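Local coordinates for protein COG0546: Predicted phosphatases (Streptococcus pneumoniae, PDB 2AH5) that probably acts as a phosphatase-like hydrolase of the haloacid dehalogenase superfamily, although its physiological substrate is unknown, at residues F9-T14 with Q114-N119; L15-I20 with W182-Q187; K31-P36 with I64-Q69; R44-P49 with F55-S60; F165-A170 with K177-W182. All blocks are in the same frame, centred on the assembly; numbering follows the deposited sequence.

Contact 1: F9-T14 with Q114-N119; sequences FDLDGT and QDMAKN
The carboxylate of Asp12 meets the selenium of Met116, a selenomethionine, obliquely: Met116 SE stands well out of the carboxylate plane, 3.8 Å from Asp12 OD1, and the two side chains run at about a right angle. Asp10, Asp12 and Thr14 match the DxDx(T/V) loop that follows the first strand of the Rossmann-like core in haloacid dehalogenase enzymes. In relatives the two aspartates are nucleophile and general acid/base, roles these residues probably share. Asp12 OD1 is held by a salt bridge to Lys108 and a hydrogen bond with Ser18, so the selenium touches an oxygen that already has polar partners.

Leu11 supplies the apolar half. With CG anti to the backbone N (chi1 -176°) the side chain reaches toward helix 110-119, and its CD2 lies 3.8 Å from Met116 SE, its CG 3.9 Å. Met116 extends from the helix through two anti torsions and bends only at chi3 (-40°); its selenium touches both Leu11 and Asp12, from directions roughly perpendicular to each other. Within 9-14, Leu11 N donates to Asp10 OD1 (2.9 Å), meeting it on the anti side and out of the carboxylate plane. Asp12 OD1 lies almost exactly on the extension of the Met116 CG-SE bond, beyond SE.

Contact 2: L15-I20 with W182-Q187; sequences LVDSSI and WGFGEQ
Phe184 reaches across to 15-20 from a backbone whose closest CA pair, Gly183 CA and Asp17 CA, is 7.5 Å apart. Its CB starts toward the other segment, and with CG anti to the carbonyl carbon (chi1 -54°) the ring is carried out until its far end does the touching. CE2 comes first, 3.6 Å from Ser18 OG, a hydroxyl that is hydrogen-bonded with Asp12. On the other flank, CE1 meets Asp17 OD1 at 3.8 Å and Ser19 CB at 3.9 Å. At the tip, CZ lies 3.6 Å from Asp17 OD1, with Ser19 N reached obliquely.

Both oxygens sit at the ring edge: the CE2 hydrogen points roughly at Ser18 OG, and Asp17 OD1 lies between CZ and CE1, its carboxylate turned 64° from the ring plane. Asp17 OD1 is fixed by two bonds: Ser19 OG, 2.7 Å away, uses its syn lone pair, and Ser19 N approaches nearly along the C-O bond. The second bond closes an Asx turn leading into helix 19-33. Phe184 N in turn bonds to Asp162 OD2. An aromatic edge is thus set against the turn beside the DxDx(T/V) loop, at what is probably the margin of a haloacid dehalogenase-type active site.

Contact 3: K31-P36 with I64-Q69; sequences KELGVP and ISEAVQ
Leu33 buries more surface here than any other residue, and its two methyls divide the work. CD1 packs on Ala67 CB at 3.9 Å. Leu33 CD2 sits over the face of the Glu66 carboxylate, 3.4 Å from OE2 and 3.6 Å from CD, a van der Waals contact and not a hydrogen bond. The leucine reaches across with CG anti to the carbonyl carbon (chi1 -64°) and an anti second torsion, which spreads the methyls over neighbouring residues of helix 64-79.

Glu66 comes the opposite way. Its chain is extended beyond CG, and the two side chains slide past one another; OE1 has a weak hydrogen bond with Gln63. Ala67 offers only its CB, and its CA lies 7.7 Å from Leu33 CA. Leu59 and Ile70 also touch Leu33.

Right after Leu33 the chain leaves helical angles at Gly34 (phi 72°), and Gly34 N bonds to Lys31 O at 3.2 Å as one of two bonds back into the last turn. The contact therefore joins a Schellman-terminated helix 19-33 to the start of helix 64-79, two helices of the helical insert that is probably the cap, as in related phosphatases.

Contact 4: R44-P49 with F55-S60; sequences RGFMGP and FATCLS
The Phe46 ring is touched by two neighbouring residues of 55-60, Thr57 and Cys58, and both meet it at its outer end. Thr57 OG1 stands equally far, 3.6 Å, from Phe46 CE1 and CZ, and approaches obliquely. Cys58 SG adds a sulfur-aromatic contact, also oblique: it lies 4.3 Å from Phe46 CZ and 5.3 Å from the ring centroid, 62° off the ring normal. No hydrogen bond crosses between the segments.

The torsions explain the meeting. Phe46 CG is anti to the carbonyl carbon, which sends the ring out toward 55-60, while Thr57 runs past it in the opposite direction. Thr57 OG1 sits between its own backbone N and carbonyl carbon (chi1 69°), where it can bond to Ser54 O one turn back; the oxygen facing the ring therefore already has a polar partner.

Further out, backbone bonds hold the residues on both sides. Phe55 O accepts from Cys58 N at 3.1 Å and from Leu59 N at 2.9 Å, a pair of bonds that closes the turn carrying Thr57 and Cys58. On the other segment, Met47 N bonds to Arg44 O. Phe26 of helix 19-33 links the two sides: its ring meets that of Phe46 with planes at about 60° and that of Phe55 edge-to-face. This is a surface contact, partly sulfur-aromatic, that joins the region of helix 40-45 to that of helix 51-56, within an all-helical insert consistent with the cap of haloacid dehalogenase phosphatases.

Contact 5: F165-A170 with K177-W182; sequences FDMLGA and KLAITW
Helix segment 165-170 and strand 177-180 run almost exactly antiparallel, 173° between their directions, with axes 8.5 Å apart at closest; the closest CA pair, Ala170 CA and Lys177 CA at 5.9 Å, is on the side nearer the turn between 173 and 176. These are the second and third elements of the beta-alpha-beta unit 157-161, 164-173, 176-180, so the helix lies against the parallel sheet it connects.

Close to that turn, Ala170 CB rests on Lys177 CB at 3.6 Å. Farther along comes Met167, a selenomethionine. Bent at both chi2 and chi3 (-64° and 92°), its chain brings SE within 4.0 Å of Ala179 CB, while the methyl CE lies 3.9 Å from Lys177 CB. The lysine chain crosses the Met167 side chain at an oblique angle, and Lys177 CD passes 3.7 Å from Met167 O.

Leu190 of helix 187-191 touches both Met167 and Ala179, adding a further apolar neighbour. Lys177 NZ leads away and bonds to Gln194 O and Tyr193 O. The chemistry is thus graded along one side chain: Lys177 CB and CG pack on Ala170 and the Met167 methyl, CD and CE pass Met167 O, and the ammonium group, probably charged, is satisfied by carbonyl oxygens beyond the contact.

Overall arrangement
From the N terminus, the chain leaves strand 6-9 into the DxDx(T/V) loop, which opens contact 1, and at once opens contact 2 at 15-20. Contact 3 closes a loop within the helical insert, with contact 4 nested inside it and both inside the loops of contacts 1 and 2; contacts 3 and 4 touch through Leu33, Ala67 and Leu59. Contact 1 closes at helix 110-119. Contact 5 follows in series, nested inside the loop that contact 2 closes at 182-187 and sharing Trp182 with it. Contacts 1 and 2 therefore cross. Thr14 O to Trp182 NE1 joins contacts 1, 2 and 5, while Met47 against Phe184 and Pro49 against Phe165 bring the insert onto the core.

Contact 1: F9-T14 with Q114-N119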
# COMPACT_ATOMS: atom_id res chain seq x y z
N PHE A 9 0.99 7.21 -4.37
CA PHE A 9 -0.00 6.58 -3.52
C PHE A 9 0.42 5.16 -3.17
O PHE A 9 0.89 4.43 -4.06
CB PHE A 9 -1.31 6.47 -4.28
CG PHE A 9 -2.02 7.76 -4.43
CD1 PHE A 9 -1.72 8.59 -5.50
CD2 PHE A 9 -3.00 8.13 -3.53
CE1 PHE A 9 -2.40 9.79 -5.66
CE2 PHE A 9 -3.71 9.34 -3.70
CZ PHE A 9 -3.39 10.15 -4.76
N ASP A 10 0.28 4.76 -1.90
CA ASP A 10 0.26 3.32 -1.56
C ASP A 10 -1.07 2.77 -2.15
O ASP A 10 -1.98 3.54 -2.45
CB ASP A 10 0.30 3.09 -0.03
CG ASP A 10 0.81 1.68 0.36
OD1 ASP A 10 0.98 0.80 -0.52
OD2 ASP A 10 1.05 1.44 1.57
N LEU A 11 -1.18 1.45 -2.31
CA LEU A 11 -2.34 0.83 -2.98
C LEU A 11 -3.24 0.23 -1.91
O LEU A 11 -4.22 0.84 -1.55
CB LEU A 11 -1.89 -0.26 -3.97
CG LEU A 11 -2.98 -0.94 -4.82
CD1 LEU A 11 -3.82 0.08 -5.58
CD2 LEU A 11 -2.32 -1.93 -5.81
N ASP A 12 -2.88 -0.95 -1.41
CA ASP A 12 -3.61 -1.60 -0.32
C ASP A 12 -3.65 -0.72 0.91
O ASP A 12 -2.63 -0.15 1.29
CB ASP A 12 -2.92 -2.91 0.08
CG ASP A 12 -2.82 -3.86 -1.05
OD1 ASP A 12 -3.80 -4.56 -1.28
OD2 ASP A 12 -1.77 -3.87 -1.73
N GLY A 13 -4.81 -0.59 1.53
CA GLY A 13 -4.94 0.16 2.76
C GLY A 13 -5.01 1.66 2.59
O GLY A 13 -5.23 2.37 3.54
N THR A 14 -4.84 2.13 1.35
CA THR A 14 -4.91 3.56 1.06
C THR A 14 -5.98 3.83 -0.01
O THR A 14 -7.03 4.42 0.27
CB THR A 14 -3.51 4.08 0.63
OG1 THR A 14 -2.60 3.96 1.73
CG2 THR A 14 -3.57 5.51 0.17
N GLN A 114 -0.82 -3.66 -10.93
CA GLN A 114 -1.42 -3.29 -12.18
C GLN A 114 -2.76 -3.98 -12.39
O GLN A 114 -3.72 -3.30 -12.74
CB GLN A 114 -0.47 -3.51 -13.36
CG GLN A 114 0.74 -2.60 -13.23
CD GLN A 114 1.14 -1.86 -14.48
OE1 GLN A 114 2.26 -1.35 -14.58
NE2 GLN A 114 0.22 -1.77 -15.44
N ASP A 115 -2.83 -5.28 -12.10
CA ASP A 115 -4.07 -6.04 -12.21
C ASP A 115 -5.16 -5.48 -11.30
O ASP A 115 -6.31 -5.27 -11.75
CB ASP A 115 -3.85 -7.52 -11.86
CG ASP A 115 -3.09 -8.28 -12.95
OD1 ASP A 115 -2.98 -7.78 -14.10
OD2 ASP A 115 -2.61 -9.39 -12.62
N MSE A 116 -4.82 -5.25 -10.04
CA MSE A 116 -5.77 -4.69 -9.07
C MSE A 116 -6.28 -3.30 -9.51
O MSE A 116 -7.50 -3.05 -9.55
CB MSE A 116 -5.15 -4.62 -7.68
CG MSE A 116 -6.02 -3.90 -6.62
SE MSE A 116 -5.25 -4.12 -4.81
CE MSE A 116 -4.74 -6.06 -5.07
N ALA A 117 -5.37 -2.40 -9.87
CA ALA A 117 -5.81 -1.08 -10.33
C ALA A 117 -6.75 -1.18 -11.53
O ALA A 117 -7.76 -0.49 -11.57
CB ALA A 117 -4.63 -0.17 -10.63
N LYS A 118 -6.43 -2.04 -12.51
CA LYS A 118 -7.35 -2.22 -13.66
C LYS A 118 -8.71 -2.82 -13.24
O LYS A 118 -9.77 -2.34 -13.67
CB LYS A 118 -6.70 -3.06 -14.77
CG LYS A 118 -7.29 -2.82 -16.14
CD LYS A 118 -6.22 -2.91 -17.25
CE LYS A 118 -6.48 -1.85 -18.35
NZ LYS A 118 -5.34 -1.62 -19.31
N ASN A 119 -8.68 -3.84 -12.38
CA ASN A 119 -9.91 -4.46 -11.86
C ASN A 119 -10.87 -3.48 -11.16
O ASN A 119 -12.10 -3.58 -11.31
CB ASN A 119 -9.56 -5.60 -10.88
CG ASN A 119 -8.91 -6.80 -11.56
OD1 ASN A 119 -8.82 -6.86 -12.80
ND2 ASN A 119 -8.43 -7.75 -10.76

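Contact 2: L15-I20 with W182-Q187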
# COMPACT_ATOMS: atom_id res chain seq x y z
N LEU A 15 -5.73 3.36 -1.23
CA LEU A 15 -6.72 3.44 -2.30
C LEU A 15 -7.73 2.30 -2.19
O LEU A 15 -8.94 2.49 -2.41
CB LEU A 15 -6.03 3.40 -3.68
CG LEU A 15 -5.02 4.51 -3.94
CD1 LEU A 15 -4.18 4.23 -5.17
CD2 LEU A 15 -5.73 5.86 -4.07
N VAL A 16 -7.22 1.13 -1.81
CA VAL A 16 -7.97 -0.11 -1.97
C VAL A 16 -8.18 -0.77 -0.63
O VAL A 16 -7.22 -1.05 0.08
CB VAL A 16 -7.28 -1.10 -2.98
CG1 VAL A 16 -8.09 -2.38 -3.05
CG2 VAL A 16 -7.20 -0.45 -4.39
N ASP A 17 -9.45 -1.00 -0.28
CA ASP A 17 -9.78 -1.84 0.84
C ASP A 17 -9.69 -3.31 0.41
O ASP A 17 -10.69 -3.94 0.03
CB ASP A 17 -11.17 -1.52 1.43
CG ASP A 17 -11.45 -2.31 2.69
OD1 ASP A 17 -10.61 -3.18 3.03
OD2 ASP A 17 -12.48 -2.07 3.34
N SER A 18 -8.48 -3.84 0.52
CA SER A 18 -8.20 -5.21 0.08
C SER A 18 -8.38 -6.19 1.26
O SER A 18 -7.99 -7.36 1.14
CB SER A 18 -6.77 -5.28 -0.46
OG SER A 18 -5.89 -4.53 0.37
N SER A 19 -8.90 -5.70 2.39
CA SER A 19 -8.86 -6.49 3.66
C SER A 19 -9.56 -7.85 3.59
O SER A 19 -9.03 -8.80 4.14
CB SER A 19 -9.40 -5.71 4.87
OG SER A 19 -10.76 -5.36 4.69
N ILE A 20 -10.72 -7.94 2.96
CA ILE A 20 -11.41 -9.25 2.88
C ILE A 20 -10.54 -10.32 2.20
O ILE A 20 -10.37 -11.42 2.72
CB ILE A 20 -12.84 -9.18 2.26
CG1 ILE A 20 -13.74 -8.24 3.08
CG2 ILE A 20 -13.48 -10.58 2.24
CD1 ILE A 20 -14.98 -7.80 2.38
N TRP A 182 -7.80 6.08 7.48
CA TRP A 182 -8.99 5.28 7.11
C TRP A 182 -8.60 3.85 6.74
O TRP A 182 -9.47 3.02 6.41
CB TRP A 182 -9.78 5.94 5.97
CG TRP A 182 -9.08 5.98 4.64
CD1 TRP A 182 -8.85 4.93 3.79
CD2 TRP A 182 -8.54 7.14 3.99
NE1 TRP A 182 -8.20 5.37 2.65
CE2 TRP A 182 -7.98 6.72 2.76
CE3 TRP A 182 -8.46 8.50 4.34
CZ2 TRP A 182 -7.34 7.59 1.88
CZ3 TRP A 182 -7.82 9.37 3.45
CH2 TRP A 182 -7.27 8.92 2.24
N GLY A 183 -7.30 3.57 6.77
CA GLY A 183 -6.76 2.31 6.26
C GLY A 183 -6.27 1.35 7.32
O GLY A 183 -6.85 1.26 8.41
N PHE A 184 -5.18 0.66 7.01
CA PHE A 184 -4.79 -0.50 7.81
C PHE A 184 -3.84 -0.18 8.96
O PHE A 184 -3.92 -0.81 10.01
CB PHE A 184 -4.28 -1.66 6.92
CG PHE A 184 -5.26 -2.06 5.84
CD1 PHE A 184 -6.64 -1.94 6.03
CD2 PHE A 184 -4.80 -2.59 4.64
CE1 PHE A 184 -7.55 -2.31 5.04
CE2 PHE A 184 -5.70 -2.98 3.64
CZ PHE A 184 -7.07 -2.82 3.84
N GLY A 185 -2.98 0.83 8.77
CA GLY A 185 -2.07 1.24 9.82
C GLY A 185 -2.78 2.07 10.88
O GLY A 185 -3.80 2.72 10.60
N GLU A 186 -2.23 2.05 12.09
CA GLU A 186 -2.81 2.77 13.23
C GLU A 186 -2.24 4.19 13.33
O GLU A 186 -1.04 4.39 13.16
CB GLU A 186 -2.54 2.01 14.53
CG GLU A 186 -2.86 0.51 14.48
CD GLU A 186 -4.32 0.19 14.75
OE1 GLU A 186 -5.20 1.02 14.44
OE2 GLU A 186 -4.58 -0.91 15.30
N GLN A 187 -3.10 5.16 13.64
CA GLN A 187 -2.73 6.58 13.68
C GLN A 187 -1.56 6.86 14.63
O GLN A 187 -0.69 7.66 14.31
CB GLN A 187 -3.95 7.45 14.04
CG GLN A 187 -3.69 8.96 14.05
CD GLN A 187 -4.97 9.78 14.16
OE1 GLN A 187 -6.07 9.23 14.31
NE2 GLN A 187 -4.84 11.11 14.07

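Contact 3: K31-P36 with I64-Q69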
# COMPACT_ATOMS: atom_id res chain seq x y z
N LYS A 31 -5.89 -22.83 7.53
CA LYS A 31 -6.73 -24.03 7.27
C LYS A 31 -5.88 -25.15 6.61
O LYS A 31 -5.91 -26.31 7.04
CB LYS A 31 -7.95 -23.70 6.41
CG LYS A 31 -8.64 -24.95 5.79
CD LYS A 31 -9.80 -24.61 4.90
CE LYS A 31 -10.38 -25.88 4.31
NZ LYS A 31 -11.71 -25.66 3.66
N GLU A 32 -5.11 -24.81 5.59
CA GLU A 32 -4.32 -25.82 4.88
C GLU A 32 -3.21 -26.39 5.73
O GLU A 32 -2.90 -27.61 5.63
CB GLU A 32 -3.78 -25.27 3.55
CG GLU A 32 -4.87 -25.01 2.48
CD GLU A 32 -5.72 -26.25 2.20
OE1 GLU A 32 -5.14 -27.28 1.84
OE2 GLU A 32 -6.95 -26.19 2.39
N LEU A 33 -2.63 -25.54 6.57
CA LEU A 33 -1.55 -25.97 7.47
C LEU A 33 -2.07 -26.69 8.72
O LEU A 33 -1.29 -27.29 9.48
CB LEU A 33 -0.67 -24.78 7.84
CG LEU A 33 0.11 -24.14 6.67
CD1 LEU A 33 0.95 -22.97 7.17
CD2 LEU A 33 0.97 -25.13 5.88
N GLY A 34 -3.38 -26.63 8.93
CA GLY A 34 -4.06 -27.30 10.03
C GLY A 34 -3.79 -26.65 11.37
O GLY A 34 -3.63 -27.35 12.37
N VAL A 35 -3.73 -25.32 11.39
CA VAL A 35 -3.42 -24.54 12.60
C VAL A 35 -4.51 -23.51 12.85
O VAL A 35 -5.13 -23.03 11.90
CB VAL A 35 -2.06 -23.79 12.48
CG1 VAL A 35 -0.89 -24.77 12.32
CG2 VAL A 35 -2.08 -22.80 11.35
N PRO A 36 -4.79 -23.19 14.13
CA PRO A 36 -5.84 -22.20 14.36
C PRO A 36 -5.49 -20.86 13.73
O PRO A 36 -4.30 -20.45 13.72
CB PRO A 36 -5.92 -22.11 15.89
CG PRO A 36 -5.40 -23.48 16.36
CD PRO A 36 -4.26 -23.73 15.40
N ILE A 64 7.55 -21.36 6.78
CA ILE A 64 7.23 -20.03 6.22
C ILE A 64 7.09 -20.05 4.71
O ILE A 64 6.14 -19.48 4.17
CB ILE A 64 8.28 -18.92 6.62
CG1 ILE A 64 8.40 -18.80 8.14
CG2 ILE A 64 7.92 -17.58 5.98
CD1 ILE A 64 7.09 -18.84 8.86
N SER A 65 8.06 -20.67 4.04
CA SER A 65 8.08 -20.75 2.58
C SER A 65 6.83 -21.44 2.04
O SER A 65 6.21 -20.96 1.08
CB SER A 65 9.35 -21.49 2.10
OG SER A 65 9.40 -21.50 0.68
N GLU A 66 6.45 -22.55 2.66
CA GLU A 66 5.20 -23.25 2.29
C GLU A 66 3.98 -22.35 2.50
O GLU A 66 3.09 -22.26 1.65
CB GLU A 66 5.04 -24.53 3.11
CG GLU A 66 3.76 -25.33 2.84
CD GLU A 66 3.55 -26.47 3.83
OE1 GLU A 66 4.35 -26.62 4.77
OE2 GLU A 66 2.56 -27.22 3.69
N ALA A 67 3.94 -21.71 3.67
CA ALA A 67 2.86 -20.75 3.99
C ALA A 67 2.75 -19.64 2.93
O ALA A 67 1.66 -19.36 2.45
CB ALA A 67 3.04 -20.15 5.37
N VAL A 68 3.88 -19.02 2.57
CA VAL A 68 3.88 -17.97 1.54
C VAL A 68 3.36 -18.49 0.20
O VAL A 68 2.55 -17.83 -0.46
CB VAL A 68 5.29 -17.32 1.39
CG1 VAL A 68 5.34 -16.36 0.19
CG2 VAL A 68 5.63 -16.59 2.68
N GLN A 69 3.82 -19.67 -0.20
CA GLN A 69 3.31 -20.29 -1.42
C GLN A 69 1.81 -20.48 -1.40
O GLN A 69 1.13 -20.12 -2.37
CB GLN A 69 4.03 -21.61 -1.70
CG GLN A 69 3.54 -22.30 -2.98
CD GLN A 69 4.24 -23.64 -3.21
OE1 GLN A 69 5.45 -23.72 -3.11
NE2 GLN A 69 3.48 -24.69 -3.52

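Contact 4: R44-P49 with F55-S60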
# COMPACT_ATOMS: atom_id res chain seq x y z
N ARG A 44 -5.40 -8.07 10.87
CA ARG A 44 -5.31 -6.66 10.46
C ARG A 44 -3.86 -6.15 10.54
O ARG A 44 -3.41 -5.38 9.68
CB ARG A 44 -6.24 -5.79 11.34
CG ARG A 44 -7.68 -5.79 10.86
CD ARG A 44 -8.51 -4.62 11.42
NE ARG A 44 -8.99 -4.82 12.80
CZ ARG A 44 -9.95 -5.66 13.16
NH1 ARG A 44 -10.55 -6.43 12.26
NH2 ARG A 44 -10.30 -5.76 14.43
N GLY A 45 -3.15 -6.62 11.56
CA GLY A 45 -1.77 -6.27 11.82
C GLY A 45 -0.83 -6.83 10.76
O GLY A 45 0.27 -6.32 10.60
N PHE A 46 -1.27 -7.88 10.05
CA PHE A 46 -0.50 -8.43 8.93
C PHE A 46 -0.67 -7.67 7.59
O PHE A 46 -0.07 -8.06 6.57
CB PHE A 46 -0.86 -9.91 8.68
CG PHE A 46 -0.65 -10.84 9.85
CD1 PHE A 46 0.13 -10.49 10.95
CD2 PHE A 46 -1.21 -12.13 9.80
CE1 PHE A 46 0.31 -11.40 12.02
CE2 PHE A 46 -1.03 -13.04 10.86
CZ PHE A 46 -0.28 -12.67 11.96
N MSE A 47 -1.50 -6.63 7.57
CA MSE A 47 -1.75 -5.86 6.35
C MSE A 47 -0.78 -4.68 6.24
O MSE A 47 -1.03 -3.60 6.78
CB MSE A 47 -3.21 -5.39 6.31
CG MSE A 47 -4.18 -6.55 6.48
SE MSE A 47 -6.07 -6.05 6.45
CE MSE A 47 -6.88 -7.97 6.72
N GLY A 48 0.32 -4.88 5.52
CA GLY A 48 1.42 -3.91 5.52
C GLY A 48 2.82 -4.51 5.64
O GLY A 48 3.66 -4.28 4.77
N PRO A 49 3.09 -5.27 6.72
CA PRO A 49 4.40 -5.91 6.84
C PRO A 49 4.64 -6.96 5.75
O PRO A 49 3.66 -7.44 5.14
CB PRO A 49 4.33 -6.57 8.24
CG PRO A 49 3.23 -5.92 8.93
CD PRO A 49 2.24 -5.56 7.88
N PHE A 55 3.99 -14.35 8.88
CA PHE A 55 3.96 -15.79 9.12
C PHE A 55 4.98 -16.22 10.18
O PHE A 55 4.74 -17.17 10.93
CB PHE A 55 4.17 -16.59 7.83
CG PHE A 55 2.92 -16.70 6.97
CD1 PHE A 55 2.98 -16.35 5.62
CD2 PHE A 55 1.72 -17.19 7.49
CE1 PHE A 55 1.86 -16.48 4.80
CE2 PHE A 55 0.59 -17.30 6.67
CZ PHE A 55 0.65 -16.94 5.32
N ALA A 56 6.12 -15.54 10.23
CA ALA A 56 7.10 -15.83 11.29
C ALA A 56 6.51 -15.62 12.70
O ALA A 56 6.89 -16.32 13.63
CB ALA A 56 8.38 -15.01 11.09
N THR A 57 5.56 -14.71 12.85
CA THR A 57 4.95 -14.51 14.17
C THR A 57 4.14 -15.71 14.69
O THR A 57 3.93 -15.83 15.91
CB THR A 57 4.11 -13.21 14.27
OG1 THR A 57 2.94 -13.31 13.46
CG2 THR A 57 4.95 -11.99 13.85
N CYS A 58 3.70 -16.60 13.80
CA CYS A 58 2.77 -17.65 14.22
C CYS A 58 3.05 -19.06 13.69
O CYS A 58 2.30 -19.99 13.98
CB CYS A 58 1.33 -17.24 13.86
SG CYS A 58 1.15 -16.71 12.15
N LEU A 59 4.10 -19.21 12.89
CA LEU A 59 4.47 -20.50 12.33
C LEU A 59 5.94 -20.81 12.60
O LEU A 59 6.74 -19.91 12.80
CB LEU A 59 4.22 -20.53 10.82
CG LEU A 59 2.80 -20.41 10.28
CD1 LEU A 59 2.87 -20.41 8.75
CD2 LEU A 59 1.89 -21.51 10.79
N SER A 60 6.29 -22.09 12.56
CA SER A 60 7.70 -22.47 12.64
C SER A 60 8.42 -22.00 11.40
O SER A 60 7.86 -22.01 10.30
CB SER A 60 7.86 -23.98 12.82
OG SER A 60 7.34 -24.37 14.07

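Contact 5: F165-A170 with K177-W182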
# COMPACT_ATOMS: atom_id res chain seq x y z
N PHE A 165 5.68 1.70 7.07
CA PHE A 165 6.58 1.44 5.92
C PHE A 165 6.57 2.58 4.90
O PHE A 165 7.60 2.94 4.35
CB PHE A 165 6.24 0.09 5.27
CG PHE A 165 6.23 -1.04 6.26
CD1 PHE A 165 7.39 -1.72 6.57
CD2 PHE A 165 5.04 -1.42 6.89
CE1 PHE A 165 7.38 -2.78 7.50
CE2 PHE A 165 5.02 -2.47 7.81
CZ PHE A 165 6.20 -3.14 8.12
N ASP A 166 5.39 3.17 4.68
CA ASP A 166 5.26 4.35 3.81
C ASP A 166 5.97 5.54 4.45
O ASP A 166 6.63 6.29 3.77
CB ASP A 166 3.77 4.72 3.65
CG ASP A 166 2.99 3.70 2.82
OD1 ASP A 166 3.57 3.14 1.87
OD2 ASP A 166 1.83 3.42 3.16
N MSE A 167 5.81 5.71 5.76
CA MSE A 167 6.40 6.87 6.44
C MSE A 167 7.93 6.76 6.41
O MSE A 167 8.62 7.74 6.12
CB MSE A 167 5.92 6.97 7.90
CG MSE A 167 4.42 7.06 8.10
SE MSE A 167 3.62 8.70 7.34
CE MSE A 167 3.11 8.03 5.48
N LEU A 168 8.45 5.58 6.72
CA LEU A 168 9.91 5.37 6.72
C LEU A 168 10.47 5.45 5.30
O LEU A 168 11.55 6.00 5.09
CB LEU A 168 10.27 4.01 7.32
CG LEU A 168 10.17 3.90 8.85
CD1 LEU A 168 10.25 2.45 9.25
CD2 LEU A 168 11.26 4.72 9.52
N GLY A 169 9.75 4.89 4.33
CA GLY A 169 10.12 5.04 2.92
C GLY A 169 10.29 6.49 2.52
O GLY A 169 11.26 6.85 1.82
N ALA A 170 9.36 7.34 2.94
CA ALA A 170 9.42 8.76 2.63
C ALA A 170 10.64 9.40 3.27
O ALA A 170 11.32 10.22 2.65
CB ALA A 170 8.15 9.49 3.11
N LYS A 177 5.55 13.16 3.29
CA LYS A 177 4.70 12.04 3.73
C LYS A 177 3.38 12.58 4.23
O LYS A 177 3.34 13.50 5.08
CB LYS A 177 5.39 11.14 4.78
CG LYS A 177 6.49 11.85 5.60
CD LYS A 177 6.98 10.98 6.77
CE LYS A 177 8.36 11.39 7.26
NZ LYS A 177 8.38 12.74 7.93
N LEU A 178 2.30 12.03 3.68
CA LEU A 178 0.95 12.36 4.07
C LEU A 178 0.29 11.10 4.63
O LEU A 178 0.03 10.13 3.88
CB LEU A 178 0.17 12.89 2.87
CG LEU A 178 -1.16 13.62 3.16
CD1 LEU A 178 -1.52 14.50 1.99
CD2 LEU A 178 -2.31 12.69 3.53
N ALA A 179 0.04 11.10 5.94
CA ALA A 179 -0.51 9.93 6.62
C ALA A 179 -2.03 9.88 6.47
O ALA A 179 -2.70 10.90 6.63
CB ALA A 179 -0.15 9.92 8.13
N ILE A 180 -2.56 8.70 6.20
CA ILE A 180 -4.02 8.53 6.16
C ILE A 180 -4.44 7.47 7.17
O ILE A 180 -3.70 6.51 7.41
CB ILE A 180 -4.56 8.24 4.73
CG1 ILE A 180 -4.20 6.81 4.24
CG2 ILE A 180 -4.14 9.40 3.77
CD1 ILE A 180 -5.26 5.73 4.64
N THR A 181 -5.60 7.67 7.78
CA THR A 181 -5.98 6.85 8.93
C THR A 181 -7.26 6.04 8.70
O THR A 181 -7.75 5.41 9.65
CB THR A 181 -6.14 7.71 10.21
OG1 THR A 181 -7.22 8.63 10.00
CG2 THR A 181 -4.87 8.51 10.51
N TRP A 182 -7.80 6.08 7.48
CA TRP A 182 -8.99 5.28 7.11
C TRP A 182 -8.60 3.85 6.74
O TRP A 182 -9.47 3.02 6.41
CB TRP A 182 -9.78 5.94 5.97
CG TRP A 182 -9.08 5.98 4.64
CD1 TRP A 182 -8.85 4.93 3.79
CD2 TRP A 182 -8.54 7.14 3.99
NE1 TRP A 182 -8.20 5.37 2.65
CE2 TRP A 182 -7.98 6.72 2.76
CE3 TRP A 182 -8.46 8.50 4.34
CZ2 TRP A 182 -7.34 7.59 1.88
CZ3 TRP A 182 -7.82 9.37 3.45
CH2 TRP A 182 -7.27 8.92 2.24